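Galactokinase (Bifidobacterium longum subsp. infantis ATCC 15697 = JCM 1222 = DSM 20088, PDB 6TEQ) probably phosphorylates galactose with ATP as a magnesium-dependent sugar kinase of the GHMP family, and here holds 2-deoxy-2-fluoro-galactose in its sugar pocket. Local coordinates at residues P31-W35 / L151-V156; A67-R71 / K123-A127; D73-R77 / A88-D93; Y106-W112 / K177-A183. The contacts are given in a common frame with arbitrary orientation. Where two conformers were deposited one is given. Residues are numbered along the deposited sequence.

Contact 1 of 4, residues P31-W35 / L151-V156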
loop_
_atom_site.group_PDB
_atom_site.type_symbol
_atom_site.label_atom_id
_atom_site.label_comp_id
_atom_site.label_asym_id
_atom_site.label_seq_id
_atom_site.Cartn_x
_atom_site.Cartn_y
_atom_site.Cartn_z
ATOM N N PRO A 31 26.483 5.966 -8.424
ATOM C CA PRO A 31 25.167 6.104 -9.033
ATOM C C PRO A 31 24.958 7.575 -9.391
ATOM O O PRO A 31 25.684 8.465 -8.866
ATOM C CB PRO A 31 24.212 5.756 -7.903
ATOM C CG PRO A 31 24.982 6.096 -6.650
ATOM C CD PRO A 31 26.445 5.867 -6.969
ATOM N N GLU A 32 24.012 7.823 -10.286
ATOM C CA GLU A 32 23.637 9.218 -10.661
ATOM C C GLU A 32 22.960 9.902 -9.478
ATOM O O GLU A 32 23.155 11.094 -9.297
ATOM C CB GLU A 32 22.730 9.217 -11.886
ATOM C CG GLU A 32 22.359 10.639 -12.265
ATOM C CD GLU A 32 21.795 10.838 -13.647
ATOM O OE1 GLU A 32 22.068 9.961 -14.533
ATOM O OE2 GLU A 32 21.053 11.860 -13.806
ATOM N N GLY A 33 22.211 9.170 -8.642
ATOM C CA GLY A 33 21.636 9.722 -7.419
ATOM C C GLY A 33 20.971 8.587 -6.632
ATOM O O GLY A 33 21.071 7.403 -7.036
ATOM N N VAL A 34 20.208 8.956 -5.633
ATOM C CA VAL A 34 19.399 8.059 -4.807
ATOM C C VAL A 34 18.011 8.668 -4.718
ATOM O O VAL A 34 17.924 9.906 -4.453
ATOM C CB VAL A 34 20.032 7.842 -3.435
ATOM C CG1 VAL A 34 19.188 6.960 -2.567
ATOM C CG2 VAL A 34 21.449 7.255 -3.511
ATOM N N TRP A 35 17.020 7.802 -4.983
ATOM C CA TRP A 35 15.623 8.155 -4.794
ATOM C C TRP A 35 15.029 7.245 -3.725
ATOM O O TRP A 35 15.663 6.268 -3.373
ATOM C CB TRP A 35 14.886 8.128 -6.109
ATOM C CG TRP A 35 15.439 9.100 -7.121
ATOM C CD1 TRP A 35 14.845 10.260 -7.493
ATOM C CD2 TRP A 35 16.635 9.003 -7.924
ATOM N NE1 TRP A 35 15.554 10.851 -8.500
ATOM C CE2 TRP A 35 16.648 10.125 -8.784
ATOM C CE3 TRP A 35 17.663 8.061 -8.036
ATOM C CZ2 TRP A 35 17.717 10.406 -9.649
ATOM C CZ3 TRP A 35 18.647 8.255 -8.971
ATOM C CH2 TRP A 35 18.694 9.440 -9.745
ATOM N N LEU A 151 10.290 6.966 -10.078
ATOM C CA LEU A 151 10.729 8.355 -9.858
ATOM C C LEU A 151 12.171 8.508 -10.337
ATOM O O LEU A 151 12.502 9.540 -10.967
ATOM C CB LEU A 151 10.595 8.719 -8.387
ATOM C CG LEU A 151 10.647 10.205 -8.085
ATOM C CD1 LEU A 151 9.441 10.976 -8.623
ATOM C CD2 LEU A 151 10.820 10.407 -6.612
ATOM N N ALA A 152 13.015 7.539 -10.022
ATOM C CA ALA A 152 14.445 7.605 -10.395
ATOM C C ALA A 152 14.542 7.628 -11.934
ATOM O O ALA A 152 15.308 8.455 -12.467
ATOM C CB ALA A 152 15.208 6.448 -9.805
ATOM N N LEU A 153 13.821 6.766 -12.650
ATOM C CA LEU A 153 13.899 6.713 -14.107
ATOM C C LEU A 153 13.389 8.019 -14.710
ATOM O O LEU A 153 13.974 8.481 -15.687
ATOM C CB LEU A 153 13.117 5.508 -14.639
ATOM C CG LEU A 153 13.783 4.172 -14.363
ATOM C CD1 LEU A 153 12.829 3.006 -14.670
ATOM C CD2 LEU A 153 15.107 4.019 -15.143
ATOM N N ASP A 154 12.291 8.541 -14.199
ATOM C CA ASP A 154 11.731 9.813 -14.691
ATOM C C ASP A 154 12.807 10.889 -14.591
ATOM O O ASP A 154 12.921 11.714 -15.497
ATOM C CB ASP A 154 10.467 10.170 -13.931
ATOM C CG ASP A 154 9.953 11.567 -14.228
ATOM O OD1 ASP A 154 9.219 11.658 -15.246
ATOM O OD2 ASP A 154 10.423 12.531 -13.557
ATOM N N ASP A 155 13.487 10.936 -13.470
ATOM C CA ASP A 155 14.527 11.943 -13.223
ATOM C C ASP A 155 15.668 11.745 -14.202
ATOM O O ASP A 155 15.978 12.756 -14.914
ATOM C CB ASP A 155 14.919 11.873 -11.751
ATOM C CG ASP A 155 15.781 13.000 -11.250
ATOM O OD1 ASP A 155 16.542 13.512 -12.069
ATOM O OD2 ASP A 155 15.807 13.233 -10.054
ATOM N N VAL A 156 16.289 10.573 -14.243
ATOM C CA VAL A 156 17.587 10.454 -14.997
ATOM C C VAL A 156 17.288 10.619 -16.469
ATOM O O VAL A 156 18.223 11.029 -17.184
ATOM C CB VAL A 156 18.416 9.217 -14.667
ATOM C CG1 VAL A 156 18.739 9.205 -13.167
ATOM C CG2 VAL A 156 17.686 7.949 -15.107
HETATM O O HOH W 1 21.212 10.889 -16.828
HETATM O O HOH W 2 19.464 13.559 -11.515
#
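A helix packed on a face of a mixed beta sheet is the setting here: the last turns of helix 141-156 lie on the start of strand 33-42, in the N-terminal half of the GHMP kinase fold. Trp-35 supplies most of the strand's side of the interface. Its flat indole suits a helix surface that carries a small residue, and Ala-152 lies over one ring face, with CB 3.4 Å from Trp-35 CE3 and CA 3.6 Å from the centroid of the five-membered ring, a CH-pi contact. The one polar atom of the indole is satisfied at the ring edge, where Trp-35 NE1 donates to Asp-155 OD2 at 2.9 Å; this carboxylate also makes a salt bridge with Arg-414. Val-156 fills the space beyond the six-membered ring, CG1 reaching Trp-35 CH2 at 3.4 Å and Glu-32 CD at 3.5 Å. The extended Glu-32 side chain meets the helix end through two waters, one bound to Glu-32 OE1 and Val-156 O, the other to Glu-32 OE2 and Asp-155 OD1. Glu-32 and Gly-33 both face Leu-68 in a classic beta bulge. Strand 54-70 thus borders the contact, with Leu-68 touching Ala-152 and Val-156, while helix 12-27 receives Val-34 on the side turned away and Leu-153 packs against helix 105-116.

Contact 2 of 4, residues A67-R71 / K123-A127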
loop_
_atom_site.group_PDB
_atom_site.type_symbol
_atom_site.label_atom_id
_atom_site.label_comp_id
_atom_site.label_asym_id
_atom_site.label_seq_id
_atom_site.Cartn_x
_atom_site.Cartn_y
_atom_site.Cartn_z
ATOM N N ALA A 67 19.515 3.445 -5.329
ATOM C CA ALA A 67 20.676 4.116 -5.993
ATOM C C ALA A 67 20.619 3.677 -7.466
ATOM O O ALA A 67 20.548 2.469 -7.729
ATOM C CB ALA A 67 21.957 3.736 -5.300
ATOM N N LEU A 68 20.553 4.610 -8.402
ATOM C CA LEU A 68 20.389 4.259 -9.824
ATOM C C LEU A 68 21.327 5.031 -10.726
ATOM O O LEU A 68 21.645 6.210 -10.429
ATOM C CB LEU A 68 18.919 4.498 -10.194
ATOM C CG LEU A 68 18.508 4.113 -11.636
ATOM C CD1 LEU A 68 17.091 3.585 -11.676
ATOM C CD2 LEU A 68 18.678 5.292 -12.584
ATOM N N LYS A 69 21.716 4.393 -11.819
ATOM C CA LYS A 69 22.447 5.078 -12.917
ATOM C C LYS A 69 21.878 4.552 -14.211
ATOM O O LYS A 69 21.735 3.347 -14.374
ATOM C CB LYS A 69 23.960 4.847 -12.844
ATOM C CG LYS A 69 24.740 5.625 -13.867
ATOM C CD LYS A 69 26.218 5.448 -13.668
ATOM C CE LYS A 69 26.997 6.289 -14.649
ATOM N NZ LYS A 69 28.388 5.867 -14.621
ATOM N N PRO A 70 21.555 5.437 -15.166
ATOM C CA PRO A 70 21.032 4.955 -16.449
ATOM C C PRO A 70 22.186 4.311 -17.216
ATOM O O PRO A 70 23.321 4.641 -16.978
ATOM C CB PRO A 70 20.552 6.232 -17.129
ATOM C CG PRO A 70 21.439 7.324 -16.536
ATOM C CD PRO A 70 21.697 6.905 -15.083
ATOM N N ARG A 71 21.821 3.516 -18.194
ATOM C CA ARG A 71 22.767 2.893 -19.145
ATOM C C ARG A 71 22.466 3.366 -20.564
ATOM O O ARG A 71 21.317 3.743 -20.829
ATOM C CB ARG A 71 22.644 1.387 -19.035
ATOM C CG ARG A 71 23.097 0.785 -17.701
ATOM C CD ARG A 71 22.874 -0.730 -17.599
ATOM N NE ARG A 71 23.743 -1.417 -18.556
ATOM C CZ ARG A 71 24.861 -2.032 -18.278
ATOM N NH1 ARG A 71 25.523 -2.534 -19.303
ATOM N NH2 ARG A 71 25.355 -2.104 -17.031
ATOM N N LYS A 123 15.970 3.794 -21.530
ATOM C CA LYS A 123 16.812 2.614 -21.843
ATOM C C LYS A 123 17.088 1.885 -20.514
ATOM O O LYS A 123 16.313 1.981 -19.523
ATOM C CB LYS A 123 18.105 3.058 -22.550
ATOM C CG LYS A 123 17.970 3.965 -23.756
ATOM C CD LYS A 123 17.148 3.316 -24.808
ATOM C CE LYS A 123 16.813 4.162 -26.017
ATOM N NZ LYS A 123 17.992 4.348 -26.884
ATOM N N GLY A 124 18.207 1.189 -20.449
ATOM C CA GLY A 124 18.572 0.343 -19.321
ATOM C C GLY A 124 18.926 1.118 -18.101
ATOM O O GLY A 124 19.000 2.406 -18.120
ATOM N N PHE A 125 19.301 0.371 -17.073
ATOM C CA PHE A 125 19.795 1.009 -15.849
ATOM C C PHE A 125 20.442 -0.037 -14.932
ATOM O O PHE A 125 20.183 -1.243 -15.037
ATOM C CB PHE A 125 18.692 1.762 -15.109
ATOM C CG PHE A 125 17.575 0.910 -14.584
ATOM C CD1 PHE A 125 16.511 0.598 -15.393
ATOM C CD2 PHE A 125 17.556 0.478 -13.271
ATOM C CE1 PHE A 125 15.427 -0.126 -14.905
ATOM C CE2 PHE A 125 16.507 -0.290 -12.797
ATOM C CZ PHE A 125 15.458 -0.611 -13.602
ATOM N N ASP A 126 21.300 0.479 -14.072
ATOM C CA ASP A 126 21.866 -0.249 -12.914
ATOM C C ASP A 126 21.221 0.313 -11.669
ATOM O O ASP A 126 21.129 1.533 -11.553
ATOM C CB ASP A 126 23.361 -0.110 -12.866
ATOM C CG ASP A 126 24.070 -0.720 -14.050
ATOM O OD1 ASP A 126 23.607 -1.840 -14.534
ATOM O OD2 ASP A 126 25.138 -0.119 -14.429
ATOM N N ALA A 127 20.810 -0.570 -10.760
ATOM C CA ALA A 127 20.252 -0.092 -9.482
ATOM C C ALA A 127 20.619 -1.007 -8.322
ATOM O O ALA A 127 20.745 -2.256 -8.508
ATOM C CB ALA A 127 18.759 0.130 -9.572
#
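Lys-123 leads into the strand with its aliphatic CB 3.7 Å from Arg-71 O, while its ammonium end extends away. Gly-124 follows, and its O accepts from Arg-71 N at 3.0 Å, carrying the pairing one step past the end of strand 54-70. Phe-125 lies opposite Pro-70 in a non-hydrogen-bonded antiparallel pair, CA to CA 4.2 Å. A proline fits this position because its missing amide hydrogen is not needed for the pairing. The Phe-125 ring turns to the face that also bears Leu-68, and its CD2 meets Leu-68 CD1 at 3.5 Å, an apolar contact suited to the buried side of the sheet. Asp-126 forms the hydrogen-bonded pair with Lys-69: Lys-69 N to Asp-126 O and Asp-126 N to Lys-69 O are both 2.9 Å. On the other face its carboxylate takes Arg-71 NH2 in a salt bridge, 3.1 Å to Asp-126 OD1, with a weak bond to OD2. Asp-126 also binds Arg-77, and Arg-71 binds Asp-73, so the charges form a network. Ala-127 closes the segment opposite Leu-68, its CA 3.1 Å from Ala-67 O in a CA-H...O contact. Helix 141-156 packs on the Leu-68 and Phe-125 face, helix 12-27 touches Lys-69 and Asp-126 on the other, and strand 75-80 runs parallel beside strand 125-131.

Contact 3 of 4, residues D73-R77 / A88-D93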
loop_
_atom_site.group_PDB
_atom_site.type_symbol
_atom_site.label_atom_id
_atom_site.label_comp_id
_atom_site.label_asym_id
_atom_site.label_seq_id
_atom_site.Cartn_x
_atom_site.Cartn_y
_atom_site.Cartn_z
ATOM N N ASP A 73 22.849 1.182 -23.053
ATOM C CA ASP A 73 22.192 -0.033 -23.602
ATOM C C ASP A 73 20.846 -0.257 -22.922
ATOM O O ASP A 73 20.428 0.592 -22.130
ATOM C CB ASP A 73 23.115 -1.253 -23.536
ATOM C CG ASP A 73 23.505 -1.690 -22.151
ATOM O OD1 ASP A 73 22.660 -1.487 -21.240
ATOM O OD2 ASP A 73 24.666 -2.251 -21.986
ATOM N N THR A 74 20.238 -1.413 -23.179
ATOM C CA THR A 74 18.888 -1.781 -22.682
ATOM C C THR A 74 19.020 -2.810 -21.562
ATOM O O THR A 74 17.986 -3.405 -21.185
ATOM C CB THR A 74 17.979 -2.222 -23.828
ATOM O OG1 THR A 74 18.595 -3.187 -24.700
ATOM C CG2 THR A 74 17.560 -1.005 -24.617
ATOM N N LYS A 75 20.229 -3.020 -21.056
ATOM C CA LYS A 75 20.477 -3.936 -19.924
ATOM C C LYS A 75 19.958 -3.289 -18.630
ATOM O O LYS A 75 20.112 -2.091 -18.441
ATOM C CB LYS A 75 21.949 -4.315 -19.776
ATOM C CG LYS A 75 22.465 -5.241 -20.875
ATOM C CD LYS A 75 23.892 -5.654 -20.716
ATOM C CE LYS A 75 24.334 -6.663 -21.749
ATOM N NZ LYS A 75 25.538 -6.212 -22.493
ATOM N N VAL A 76 19.382 -4.103 -17.773
ATOM C CA VAL A 76 18.887 -3.730 -16.423
ATOM C C VAL A 76 19.525 -4.688 -15.446
ATOM O O VAL A 76 19.245 -5.894 -15.542
ATOM C CB VAL A 76 17.366 -3.742 -16.285
ATOM C CG1 VAL A 76 17.026 -3.483 -14.824
ATOM C CG2 VAL A 76 16.720 -2.720 -17.209
ATOM N N ARG A 77 20.387 -4.124 -14.620
ATOM C CA ARG A 77 20.986 -4.832 -13.480
ATOM C C ARG A 77 20.367 -4.264 -12.205
ATOM O O ARG A 77 20.439 -3.070 -11.981
ATOM C CB ARG A 77 22.499 -4.802 -13.442
ATOM C CG ARG A 77 23.157 -5.438 -14.641
ATOM C CD ARG A 77 24.645 -5.457 -14.544
ATOM N NE ARG A 77 25.183 -4.140 -14.501
ATOM C CZ ARG A 77 26.440 -3.858 -14.212
ATOM N NH1 ARG A 77 27.308 -4.822 -13.930
ATOM N NH2 ARG A 77 26.819 -2.596 -14.197
ATOM N N ALA A 88 20.575 -9.409 -10.426
ATOM C CA ALA A 88 19.608 -9.872 -11.425
ATOM C C ALA A 88 19.820 -9.053 -12.687
ATOM O O ALA A 88 19.925 -7.851 -12.603
ATOM C CB ALA A 88 18.196 -9.776 -10.877
ATOM N N GLU A 89 19.726 -9.680 -13.857
ATOM C CA GLU A 89 20.135 -9.023 -15.125
ATOM C C GLU A 89 19.100 -9.393 -16.197
ATOM O O GLU A 89 18.913 -10.608 -16.412
ATOM C CB GLU A 89 21.610 -9.406 -15.359
ATOM C CG GLU A 89 22.021 -9.573 -16.811
ATOM C CD GLU A 89 22.310 -8.299 -17.560
ATOM O OE1 GLU A 89 21.529 -7.348 -17.394
ATOM O OE2 GLU A 89 23.278 -8.282 -18.344
ATOM N N ALA A 90 18.439 -8.393 -16.811
ATOM C CA ALA A 90 17.436 -8.598 -17.872
ATOM C C ALA A 90 17.781 -7.592 -18.958
ATOM O O ALA A 90 18.675 -6.730 -18.744
ATOM C CB ALA A 90 16.000 -8.459 -17.385
ATOM N N ASP A 91 17.075 -7.679 -20.054
ATOM C CA ASP A 91 17.273 -6.747 -21.177
ATOM C C ASP A 91 15.878 -6.303 -21.593
ATOM O O ASP A 91 14.991 -7.177 -21.816
ATOM C CB ASP A 91 18.088 -7.404 -22.301
ATOM C CG ASP A 91 18.684 -6.398 -23.252
ATOM O OD1 ASP A 91 17.954 -5.502 -23.724
ATOM O OD2 ASP A 91 19.872 -6.523 -23.523
ATOM N N LEU A 92 15.691 -4.989 -21.708
ATOM C CA LEU A 92 14.396 -4.393 -22.099
ATOM C C LEU A 92 14.073 -4.600 -23.578
ATOM O O LEU A 92 12.906 -4.535 -23.924
ATOM C CB LEU A 92 14.469 -2.904 -21.779
ATOM C CG LEU A 92 14.584 -2.557 -20.290
ATOM C CD1 LEU A 92 14.986 -1.105 -20.099
ATOM C CD2 LEU A 92 13.288 -2.886 -19.564
ATOM N N ASP A 93 15.092 -4.802 -24.424
ATOM C CA ASP A 93 14.933 -4.869 -25.893
ATOM C C ASP A 93 14.042 -6.063 -26.218
ATOM O O ASP A 93 14.495 -7.173 -26.013
ATOM C CB ASP A 93 16.312 -4.855 -26.540
ATOM C CG ASP A 93 16.249 -4.720 -28.037
ATOM O OD1 ASP A 93 15.258 -4.158 -28.520
ATOM O OD2 ASP A 93 17.172 -5.205 -28.694
HETATM O O HOH W 3 21.612 -3.961 -24.273
#
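Two Asx turns, one in each segment, mark the open end of this beta hairpin. Asp-73 OD1 accepts from Lys-75 N at 2.9 Å, and Asp-91 OD1 from Asp-93 N at 3.0 Å. Aspartate suits both places because its short carboxylate can reach the backbone two residues ahead. Asp-91 OD1 also takes the hydroxyl of Thr-74, OG1 to OD1 2.6 Å, and a water joins Thr-74 N to Asp-91 OD2. The strands pair antiparallel: Val-76 N to Ala-90 O and Ala-90 N to Val-76 O are both 2.9 Å, and Leu-92 N reaches Thr-74 O at 2.8 Å, extending the pairing beyond the strand ends. Side chains divide by face. Lys-75, Arg-77, Glu-89 and Asp-91 make a polar one, where the methylene carbon Arg-77 CG lies 3.7 Å from Glu-89 OE1; the guanidinium of Arg-77 itself bridges to Asp-126. Val-76 and Ala-90 belong to the other, where Val-76 CG2 touches Leu-92 CD1 at 3.7 Å. This apolar side rests on helix 105-116, Val-76 against Thr-108 and Leu-92 against Ala-111 and Arg-115, while strand 75-80 is flanked by strand 86-91 and, in parallel, strand 125-131.

Contact 4 of 4, residues Y106-W112 / K177-A183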
loop_
_atom_site.group_PDB
_atom_site.type_symbol
_atom_site.label_atom_id
_atom_site.label_comp_id
_atom_site.label_asym_id
_atom_site.label_seq_id
_atom_site.Cartn_x
_atom_site.Cartn_y
_atom_site.Cartn_z
ATOM N N TYR A 106 9.861 -6.390 -10.752
ATOM C CA TYR A 106 9.227 -5.138 -10.260
ATOM C C TYR A 106 9.957 -3.898 -10.767
ATOM O O TYR A 106 9.362 -3.081 -11.500
ATOM C CB TYR A 106 9.131 -5.180 -8.730
ATOM C CG TYR A 106 8.088 -6.154 -8.209
ATOM C CD1 TYR A 106 6.806 -5.739 -7.921
ATOM C CD2 TYR A 106 8.394 -7.477 -7.970
ATOM C CE1 TYR A 106 5.850 -6.603 -7.437
ATOM C CE2 TYR A 106 7.447 -8.354 -7.444
ATOM C CZ TYR A 106 6.174 -7.912 -7.163
ATOM O OH TYR A 106 5.183 -8.715 -6.665
ATOM N N PRO A 107 11.286 -3.703 -10.508
ATOM C CA PRO A 107 11.942 -2.541 -11.089
ATOM C C PRO A 107 12.079 -2.618 -12.622
ATOM O O PRO A 107 11.880 -1.613 -13.307
ATOM C CB PRO A 107 13.309 -2.481 -10.350
ATOM C CG PRO A 107 13.585 -3.943 -9.935
ATOM C CD PRO A 107 12.183 -4.450 -9.611
ATOM N N THR A 108 12.419 -3.808 -13.179
ATOM C CA THR A 108 12.634 -3.889 -14.629
ATOM C C THR A 108 11.324 -3.512 -15.306
ATOM O O THR A 108 11.310 -2.861 -16.361
ATOM C CB THR A 108 13.050 -5.300 -15.021
ATOM O OG1 THR A 108 14.177 -5.638 -14.216
ATOM C CG2 THR A 108 13.390 -5.393 -16.475
ATOM N N GLY A 109 10.230 -4.004 -14.727
ATOM C CA GLY A 109 8.897 -3.853 -15.359
ATOM C C GLY A 109 8.474 -2.392 -15.404
ATOM O O GLY A 109 7.696 -2.013 -16.269
ATOM N N VAL A 110 9.020 -1.565 -14.542
ATOM C CA VAL A 110 8.738 -0.099 -14.571
ATOM C C VAL A 110 9.349 0.546 -15.818
ATOM O O VAL A 110 8.604 1.229 -16.558
ATOM C CB VAL A 110 9.230 0.605 -13.301
ATOM C CG1 VAL A 110 9.021 2.099 -13.479
ATOM C CG2 VAL A 110 8.500 0.028 -12.064
ATOM N N ALA A 111 10.600 0.244 -16.120
ATOM C CA ALA A 111 11.235 0.724 -17.364
ATOM C C ALA A 111 10.444 0.214 -18.584
ATOM O O ALA A 111 10.153 1.000 -19.506
ATOM C CB ALA A 111 12.685 0.405 -17.359
ATOM N N TRP A 112 10.107 -1.072 -18.581
ATOM C CA TRP A 112 9.277 -1.699 -19.641
ATOM C C TRP A 112 7.969 -0.930 -19.806
ATOM O O TRP A 112 7.503 -0.656 -21.007
ATOM C CB TRP A 112 9.075 -3.152 -19.285
ATOM C CG TRP A 112 8.081 -3.866 -20.124
ATOM C CD1 TRP A 112 8.348 -4.458 -21.322
ATOM C CD2 TRP A 112 6.704 -4.141 -19.815
ATOM N NE1 TRP A 112 7.214 -5.040 -21.813
ATOM C CE2 TRP A 112 6.207 -4.889 -20.902
ATOM C CE3 TRP A 112 5.836 -3.851 -18.743
ATOM C CZ2 TRP A 112 4.895 -5.345 -20.958
ATOM C CZ3 TRP A 112 4.560 -4.358 -18.774
ATOM C CH2 TRP A 112 4.080 -5.038 -19.894
ATOM N N LYS A 177 1.426 -0.973 -13.644
ATOM C CA LYS A 177 1.531 -1.894 -14.805
ATOM C C LYS A 177 2.688 -2.885 -14.617
ATOM O O LYS A 177 2.520 -4.063 -14.961
ATOM C CB LYS A 177 1.654 -1.093 -16.074
ATOM C CG LYS A 177 1.830 -1.960 -17.307
ATOM C CD LYS A 177 1.683 -1.141 -18.564
ATOM C CE LYS A 177 2.048 -1.907 -19.819
ATOM N NZ LYS A 177 1.618 -1.152 -21.016
ATOM N N SER A 178 3.811 -2.429 -14.074
ATOM C CA SER A 178 4.921 -3.330 -13.794
ATOM C C SER A 178 4.440 -4.498 -12.919
ATOM O O SER A 178 4.680 -5.682 -13.209
ATOM C CB SER A 178 6.071 -2.626 -13.123
ATOM O OG SER A 178 7.027 -3.596 -12.847
ATOM N N GLU A 179 3.821 -4.161 -11.818
ATOM C CA GLU A 179 3.429 -5.175 -10.833
ATOM C C GLU A 179 2.429 -6.104 -11.514
ATOM O O GLU A 179 2.695 -7.303 -11.558
ATOM C CB GLU A 179 2.863 -4.510 -9.579
ATOM C CG GLU A 179 2.535 -5.523 -8.508
ATOM C CD GLU A 179 2.404 -4.943 -7.119
ATOM O OE1 GLU A 179 2.659 -3.741 -6.984
ATOM O OE2 GLU A 179 1.991 -5.699 -6.221
ATOM N N ASN A 180 1.347 -5.553 -12.069
ATOM C CA ASN A 180 0.263 -6.376 -12.646
ATOM C C ASN A 180 0.752 -7.243 -13.818
ATOM O O ASN A 180 0.441 -8.466 -13.841
ATOM C CB ASN A 180 -0.893 -5.536 -13.128
ATOM C CG ASN A 180 -1.833 -5.159 -12.013
ATOM O OD1 ASN A 180 -2.416 -5.990 -11.342
ATOM N ND2 ASN A 180 -2.115 -3.898 -11.933
ATOM N N GLU A 181 1.485 -6.652 -14.748
ATOM C CA GLU A 181 1.728 -7.255 -16.067
ATOM C C GLU A 181 3.123 -7.858 -16.118
ATOM O O GLU A 181 3.233 -8.862 -16.806
ATOM C CB GLU A 181 1.525 -6.259 -17.199
ATOM C CG GLU A 181 0.134 -5.682 -17.283
ATOM C CD GLU A 181 -0.179 -4.931 -18.566
ATOM O OE1 GLU A 181 0.436 -5.213 -19.598
ATOM O OE2 GLU A 181 -1.104 -4.125 -18.548
ATOM N N MET A 182 4.137 -7.236 -15.506
ATOM C CA MET A 182 5.509 -7.817 -15.522
ATOM C C MET A 182 5.658 -8.857 -14.395
ATOM O O MET A 182 6.062 -10.040 -14.694
ATOM C CB MET A 182 6.648 -6.785 -15.416
ATOM C CG MET A 182 8.004 -7.359 -15.774
ATOM S SD MET A 182 8.105 -8.286 -17.380
ATOM C CE MET A 182 7.862 -6.907 -18.511
ATOM N N ALA A 183 5.346 -8.489 -13.154
ATOM C CA ALA A 183 5.538 -9.369 -11.989
ATOM C C ALA A 183 4.358 -10.354 -11.867
ATOM O O ALA A 183 4.518 -11.385 -11.169
ATOM C CB ALA A 183 5.761 -8.555 -10.769
HETATM O O HOH W 4 3.286 -7.760 -5.092
#
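Gly-109 lets the two helices approach closely, to 8.0 Å between axes that cross at 103°: its CA is 4.3 Å from Ser-178 CA, and a CB here would clash with Ser-178 OG and Met-182 CB. Ser-178, in the t rotamer, sends OG across to Tyr-106 O at 2.7 Å, and this small hydroxyl donates to a carbonyl whose own helical bond, from Val-110 N, is weak. Met-182 bends through t, p and p so that CE sits over the Trp-112 face, 3.4 Å from the centroid of the five-membered ring; its sulfur, 5.2 Å away from that centroid, gives a Met-aromatic contact. The CA-to-CB bond of Trp-112 points toward the second helix, and with chi1 at t the large indole lies against it, where the fully extended Lys-177 brings CE to 3.7 Å from Trp-112 CZ3. This crossing belongs to the N-terminal part of the GHMP kinase fold, and it contains Glu-179, a residue that binds magnesium in this protein, although no metal is present here. Tyr-106, m at chi1, lays its ring beneath Ala-183, whose CB is 3.7 Å from the ring centroid in a CH-pi contact. The phenol then reaches Glu-179 through a water, 2.6 Å from Tyr-106 OH and 2.7 Å from Glu-179 OE2. Extended t, t angles direct the Glu-179 carboxylate to the neighbourhood of Ser-142 and Thr-187, residues of the ADP and galactose sites.

In the fold
Contacts 1, 2 and 3 all reach one mixed sheet, in which strands 33-42, 54-70, 125-131, 75-80 and 86-91 lie side by side. Their centres step outward, about 8 Å from contact 1 to contact 2 and about 9 Å from there to contact 3. Along the chain they are nested, contact 3 inside contact 2 and contact 2 inside contact 1. Contact 4 joins helices, its centre about 13 Å from that of contact 3 and about 17 Å from that of contact 1. It follows contact 3 in series but crosses contacts 1 and 2. Helix 105-116 touches all three sheet contacts, through Leu-153, Phe-125, Val-76 and Leu-92, and so ties the sheet to the helix bearing Glu-179 of the magnesium site.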